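Local coordinates for protein probable chaperone (PDB 4JMF) that probably acts as a type III secretion chaperone of the CesT family, binding a partner effector protein before its export, at residues Phe13-Leu18 with Gln100-Leu105; Ser68-Lys73 with Leu105-Ala110. One frame throughout, in Å; residues are numbered along the deposited sequence.

Contact 1: Phe13-Leu18 with Gln100-Leu105; sequences FLALDL and QIHHQL
In the alpha/beta fold of this CesT-family chaperone, the N-terminal helix 3-15 ends beside the C-terminal helix 98-114, and Ala-15, Leu-16, His-102 and Leu-105 make the joint between them. The nearest CA atoms are those of Ala-15 and His-102, 6.3 Å apart. Ala-15 points its CB at helix 98-114, 3.9 Å from CD2 of His-102, and meets the imidazole obliquely. With CG anti to the backbone N (chi1 -178°), the ring is brought nearer to 13-18 than the CB bond alone would aim it; chi2 of -93° then sets which ring atom leads. Leu-16 CD2 also comes to His-102 CD2, at 4.2 Å, so one ring carbon receives two neighbouring residues.

Beside the histidine, one helical turn further on, the leucines meet. Leu-16 CD1 lies 3.8 Å from Leu-105 CD2, the two side chains run across each other at about a right angle, and Leu-105 CD2 also lies 4.1 Å from Leu-16 CD2. The pair joins the end of helix 3-15 to helix 98-114 next to the antiparallel sheet: Leu-30 of the edge strand 28-32 touches both leucines, while Leu-105 rests in addition on Met-49 of strand 46-53.

The end of the N-terminal helix is shaped by a Schellman motif. Asp-17 adopts positive phi (59°), Leu-18 N bonds back to Phe-13 O at 2.8 Å, and a weak bond joins Asp-17 N to Leu-14 O. Leu-16 thus contributes its methyls just where the chain is turning out of the helix. Phe-13, Leu-16 and His-102 also pack against apolar side chains of the other protein in the assembly, whose backbone is touched by Leu-18.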
loop_
_atom_site.group_PDB
_atom_site.type_symbol
_atom_site.label_atom_id
_atom_site.label_comp_id
_atom_site.label_asym_id
_atom_site.label_seq_id
_atom_site.Cartn_x
_atom_site.Cartn_y
_atom_site.Cartn_z
ATOM N N PHE B 13 17.515 11.762 -4.195
ATOM C CA PHE B 13 18.834 12.135 -3.698
ATOM C C PHE B 13 19.020 13.655 -3.608
ATOM O O PHE B 13 19.729 14.154 -2.720
ATOM C CB PHE B 13 19.930 11.431 -4.505
ATOM C CG PHE B 13 20.207 10.023 -4.026
ATOM C CD1 PHE B 13 21.477 9.647 -3.606
ATOM C CD2 PHE B 13 19.174 9.095 -3.934
ATOM C CE1 PHE B 13 21.720 8.358 -3.150
ATOM C CE2 PHE B 13 19.411 7.800 -3.471
ATOM C CZ PHE B 13 20.679 7.434 -3.080
ATOM N N LEU B 14 18.361 14.386 -4.505
ATOM C CA LEU B 14 18.302 15.846 -4.400
ATOM C C LEU B 14 17.545 16.248 -3.149
ATOM O O LEU B 14 17.972 17.138 -2.419
ATOM C CB LEU B 14 17.597 16.450 -5.608
ATOM C CG LEU B 14 18.248 16.270 -6.964
ATOM C CD1 LEU B 14 17.438 17.007 -8.044
ATOM C CD2 LEU B 14 19.681 16.782 -6.913
ATOM N N ALA B 15 16.415 15.586 -2.907
ATOM C CA ALA B 15 15.603 15.898 -1.739
ATOM C C ALA B 15 16.360 15.637 -0.440
ATOM O O ALA B 15 16.257 16.410 0.507
ATOM C CB ALA B 15 14.306 15.115 -1.770
ATOM N N LEU B 16 17.133 14.555 -0.397
ATOM C CA LEU B 16 17.863 14.199 0.822
ATOM C C LEU B 16 19.245 14.842 0.882
ATOM O O LEU B 16 19.980 14.639 1.858
ATOM C CB LEU B 16 18.035 12.681 0.895
ATOM C CG LEU B 16 16.743 11.877 0.925
ATOM C CD1 LEU B 16 17.071 10.392 0.750
ATOM C CD2 LEU B 16 16.023 12.133 2.242
ATOM N N ASP B 17 19.597 15.582 -0.171
ATOM C CA ASP B 17 20.906 16.230 -0.290
ATOM C C ASP B 17 22.062 15.223 -0.229
ATOM O O ASP B 17 23.036 15.420 0.500
ATOM C CB ASP B 17 21.076 17.324 0.774
ATOM C CG ASP B 17 22.170 18.327 0.407
ATOM O OD1 ASP B 17 22.317 18.642 -0.793
ATOM O OD2 ASP B 17 22.890 18.799 1.313
ATOM N N LEU B 18 21.938 14.135 -0.985
ATOM C CA LEU B 18 22.980 13.117 -1.039
ATOM C C LEU B 18 23.663 13.168 -2.402
ATOM O O LEU B 18 23.052 13.599 -3.383
ATOM C CB LEU B 18 22.381 11.734 -0.804
ATOM C CG LEU B 18 21.824 11.552 0.603
ATOM C CD1 LEU B 18 21.172 10.196 0.761
ATOM C CD2 LEU B 18 22.950 11.748 1.630
ATOM N N GLN B 100 6.948 14.138 -3.417
ATOM C CA GLN B 100 6.255 12.901 -3.109
ATOM C C GLN B 100 7.209 11.747 -2.760
ATOM O O GLN B 100 6.936 10.980 -1.828
ATOM C CB GLN B 100 5.278 12.538 -4.226
ATOM C CG GLN B 100 4.405 11.326 -3.904
ATOM C CD GLN B 100 3.496 11.541 -2.673
ATOM O OE1 GLN B 100 3.277 12.678 -2.215
ATOM N NE2 GLN B 100 2.953 10.438 -2.146
ATOM N N ILE B 101 8.330 11.630 -3.466
ATOM C CA ILE B 101 9.265 10.557 -3.149
ATOM C C ILE B 101 9.874 10.782 -1.762
ATOM O O ILE B 101 9.999 9.841 -0.961
ATOM C CB ILE B 101 10.307 10.310 -4.282
ATOM C CG1 ILE B 101 11.048 8.990 -4.072
ATOM C CG2 ILE B 101 11.314 11.458 -4.409
ATOM C CD1 ILE B 101 11.934 8.601 -5.273
ATOM N N HIS B 102 10.181 12.041 -1.458
ATOM C CA HIS B 102 10.638 12.422 -0.127
ATOM C C HIS B 102 9.580 12.010 0.899
ATOM O O HIS B 102 9.890 11.396 1.919
ATOM C CB HIS B 102 10.899 13.934 -0.087
ATOM C CG HIS B 102 11.427 14.436 1.224
ATOM N ND1 HIS B 102 10.606 14.922 2.221
ATOM C CD2 HIS B 102 12.695 14.560 1.688
ATOM C CE1 HIS B 102 11.344 15.307 3.247
ATOM N NE2 HIS B 102 12.615 15.096 2.950
ATOM N N HIS B 103 8.325 12.337 0.615
ATOM C CA HIS B 103 7.221 11.987 1.511
ATOM C C HIS B 103 7.105 10.476 1.738
ATOM O O HIS B 103 6.855 10.027 2.866
ATOM C CB HIS B 103 5.904 12.553 0.979
ATOM C CG HIS B 103 4.742 12.352 1.899
ATOM N ND1 HIS B 103 4.520 13.146 3.003
ATOM C CD2 HIS B 103 3.737 11.442 1.882
ATOM C CE1 HIS B 103 3.423 12.742 3.623
ATOM N NE2 HIS B 103 2.931 11.708 2.966
ATOM N N GLN B 104 7.283 9.689 0.677
ATOM C CA GLN B 104 7.200 8.229 0.807
ATOM C C GLN B 104 8.209 7.701 1.811
ATOM O O GLN B 104 7.877 6.877 2.670
ATOM C CB GLN B 104 7.412 7.525 -0.534
ATOM C CG GLN B 104 7.161 6.013 -0.457
ATOM C CD GLN B 104 7.429 5.292 -1.769
ATOM O OE1 GLN B 104 7.629 5.926 -2.812
ATOM N NE2 GLN B 104 7.427 3.950 -1.726
ATOM N N LEU B 105 9.452 8.155 1.701
ATOM C CA LEU B 105 10.483 7.685 2.616
ATOM C C LEU B 105 10.187 8.163 4.037
ATOM O O LEU B 105 10.368 7.416 5.006
ATOM C CB LEU B 105 11.872 8.152 2.159
ATOM C CG LEU B 105 13.063 7.757 3.042
ATOM C CD1 LEU B 105 13.206 6.224 3.130
ATOM C CD2 LEU B 105 14.361 8.383 2.510
#

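Contact 2: Ser68-Lys73 with Leu105-Ala110; sequences SQDPCK and LEQLVA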
loop_
_atom_site.group_PDB
_atom_site.type_symbol
_atom_site.label_atom_id
_atom_site.label_comp_id
_atom_site.label_asym_id
_atom_site.label_seq_id
_atom_site.Cartn_x
_atom_site.Cartn_y
_atom_site.Cartn_z
ATOM N N SER B 68 -5.121 4.463 5.773
ATOM C CA SER B 68 -5.513 5.795 6.224
ATOM C C SER B 68 -5.721 6.636 4.982
ATOM O O SER B 68 -5.826 6.093 3.886
ATOM C CB SER B 68 -4.447 6.427 7.117
ATOM O OG SER B 68 -3.378 6.934 6.343
ATOM N N GLN B 69 -5.760 7.957 5.136
ATOM C CA GLN B 69 -5.901 8.839 3.974
ATOM C C GLN B 69 -4.596 8.969 3.186
ATOM O O GLN B 69 -4.603 9.469 2.055
ATOM C CB GLN B 69 -6.402 10.227 4.392
ATOM C CG GLN B 69 -5.317 11.165 4.909
ATOM C CD GLN B 69 -4.780 10.772 6.280
ATOM O OE1 GLN B 69 -5.341 9.918 6.970
ATOM N NE2 GLN B 69 -3.666 11.386 6.670
ATOM N N ASP B 70 -3.488 8.509 3.766
ATOM C CA ASP B 70 -2.172 8.647 3.120
ATOM C C ASP B 70 -1.705 7.309 2.569
ATOM O O ASP B 70 -1.351 6.415 3.339
ATOM C CB ASP B 70 -1.139 9.157 4.139
ATOM C CG ASP B 70 0.174 9.576 3.491
ATOM O OD1 ASP B 70 0.494 9.085 2.380
ATOM O OD2 ASP B 70 0.893 10.404 4.098
ATOM N N PRO B 71 -1.674 7.170 1.233
ATOM C CA PRO B 71 -1.249 5.911 0.598
ATOM C C PRO B 71 0.192 5.492 0.921
ATOM O O PRO B 71 0.527 4.311 0.717
ATOM C CB PRO B 71 -1.373 6.212 -0.905
ATOM C CG PRO B 71 -2.362 7.351 -0.981
ATOM C CD PRO B 71 -2.069 8.183 0.238
ATOM N N CYS B 72 1.022 6.410 1.420
ATOM C CA CYS B 72 2.395 6.047 1.774
ATOM C C CYS B 72 2.516 5.498 3.192
ATOM O O CYS B 72 3.627 5.187 3.645
ATOM C CB CYS B 72 3.337 7.244 1.608
ATOM S SG CYS B 72 3.523 7.775 -0.114
ATOM N N LYS B 73 1.396 5.406 3.909
ATOM C CA LYS B 73 1.438 4.798 5.251
ATOM C C LYS B 73 1.929 3.377 5.039
ATOM O O LYS B 73 1.381 2.650 4.203
ATOM C CB LYS B 73 0.062 4.768 5.906
ATOM C CG LYS B 73 0.059 4.035 7.252
ATOM C CD LYS B 73 -1.350 3.850 7.777
ATOM C CE LYS B 73 -1.319 3.147 9.141
ATOM N NZ LYS B 73 -2.685 2.980 9.717
ATOM N N LEU B 105 9.452 8.155 1.701
ATOM C CA LEU B 105 10.483 7.685 2.616
ATOM C C LEU B 105 10.187 8.163 4.037
ATOM O O LEU B 105 10.368 7.416 5.006
ATOM C CB LEU B 105 11.872 8.152 2.159
ATOM C CG LEU B 105 13.063 7.757 3.042
ATOM C CD1 LEU B 105 13.206 6.224 3.130
ATOM C CD2 LEU B 105 14.361 8.383 2.510
ATOM N N GLU B 106 9.713 9.399 4.158
ATOM C CA GLU B 106 9.470 9.980 5.468
ATOM C C GLU B 106 8.394 9.218 6.219
ATOM O O GLU B 106 8.534 8.975 7.421
ATOM C CB GLU B 106 9.064 11.448 5.336
ATOM C CG GLU B 106 9.054 12.207 6.662
ATOM C CD GLU B 106 9.362 13.681 6.464
ATOM O OE1 GLU B 106 8.482 14.421 5.957
ATOM O OE2 GLU B 106 10.495 14.095 6.809
ATOM N N GLN B 107 7.332 8.832 5.516
ATOM C CA GLN B 107 6.260 8.068 6.158
ATOM C C GLN B 107 6.743 6.676 6.567
ATOM O O GLN B 107 6.333 6.152 7.608
ATOM C CB GLN B 107 5.029 7.984 5.252
ATOM C CG GLN B 107 4.375 9.332 4.983
ATOM C CD GLN B 107 3.980 10.032 6.269
ATOM O OE1 GLN B 107 3.186 9.507 7.057
ATOM N NE2 GLN B 107 4.541 11.220 6.495
ATOM N N LEU B 108 7.622 6.082 5.758
ATOM C CA LEU B 108 8.226 4.801 6.121
ATOM C C LEU B 108 8.997 4.964 7.427
ATOM O O LEU B 108 8.766 4.236 8.401
ATOM C CB LEU B 108 9.177 4.302 5.027
ATOM C CG LEU B 108 9.854 2.964 5.343
ATOM C CD1 LEU B 108 8.815 1.847 5.514
ATOM C CD2 LEU B 108 10.887 2.590 4.275
ATOM N N VAL B 109 9.913 5.929 7.447
ATOM C CA VAL B 109 10.734 6.165 8.630
ATOM C C VAL B 109 9.911 6.585 9.852
ATOM O O VAL B 109 10.202 6.165 10.976
ATOM C CB VAL B 109 11.869 7.160 8.332
ATOM C CG1 VAL B 109 12.642 7.470 9.597
ATOM C CG2 VAL B 109 12.809 6.552 7.303
ATOM N N ALA B 110 8.858 7.371 9.637
ATOM C CA ALA B 110 8.004 7.780 10.745
ATOM C C ALA B 110 7.403 6.579 11.466
ATOM O O ALA B 110 7.311 6.564 12.692
ATOM C CB ALA B 110 6.907 8.741 10.272
#
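Gln-107 of helix 98-114 lies against a type I beta turn, Asp-70 to Lys-73, in the loop that leads to strand 75-78. Its side chain is folded rather than extended: CB points toward the turn, chi1 of -64° sets CG beside the backbone N, and the bend at chi2 swings the amide round to the Asp-70 carboxylate. Gln-107 CB sits 3.5 Å from the carbonyl O of Cys-72, and both CB and CG lie about 4.1 Å from Cys-72 CB.

Asp-70 approaches the same side chain obliquely, its carboxylate plane only 24° from that of the amide. OD2 is 3.7 Å from Gln-107 CG, in van der Waals contact; the polar end of Asp-70 has His-103 as its partner. Gln-107 NE2, in turn, bonds to the backbone of the other protein in the assembly, so this buried glutamine joins an intramolecular contact to an intermolecular one.

Two side-chain motifs lie within the loop. Ser-68 OG accepts from Asp-70 N at 3.0 Å in an ST turn, with a nearly straight bond (169°). Asp-70 itself forms an Asx turn: OD1 receives Cys-72 N at 2.9 Å, from above the carboxylate plane.

Overall arrangement
From the N terminus, the last turn of helix 3-15 and the residues after it form the first segment of contact 1, whose contact with 100-105 closes a loop holding all five strands of the antiparallel sheet. Segment 68-73 lies within that loop, after strand 46-53, and its partner, 105-110, follows later on helix 98-114. The two loops therefore cross, sharing Leu-105. One C-terminal helix thus ties the end of the N-terminal helix to the loop before strand 75-78, with contact centres about 13 Å apart. Bridging them directly, His-103 NE2 lies 2.7 Å from Asp-70 OD2, a probable hydrogen bond, and Cys-72 SG packs against Gln-100 and Gln-104.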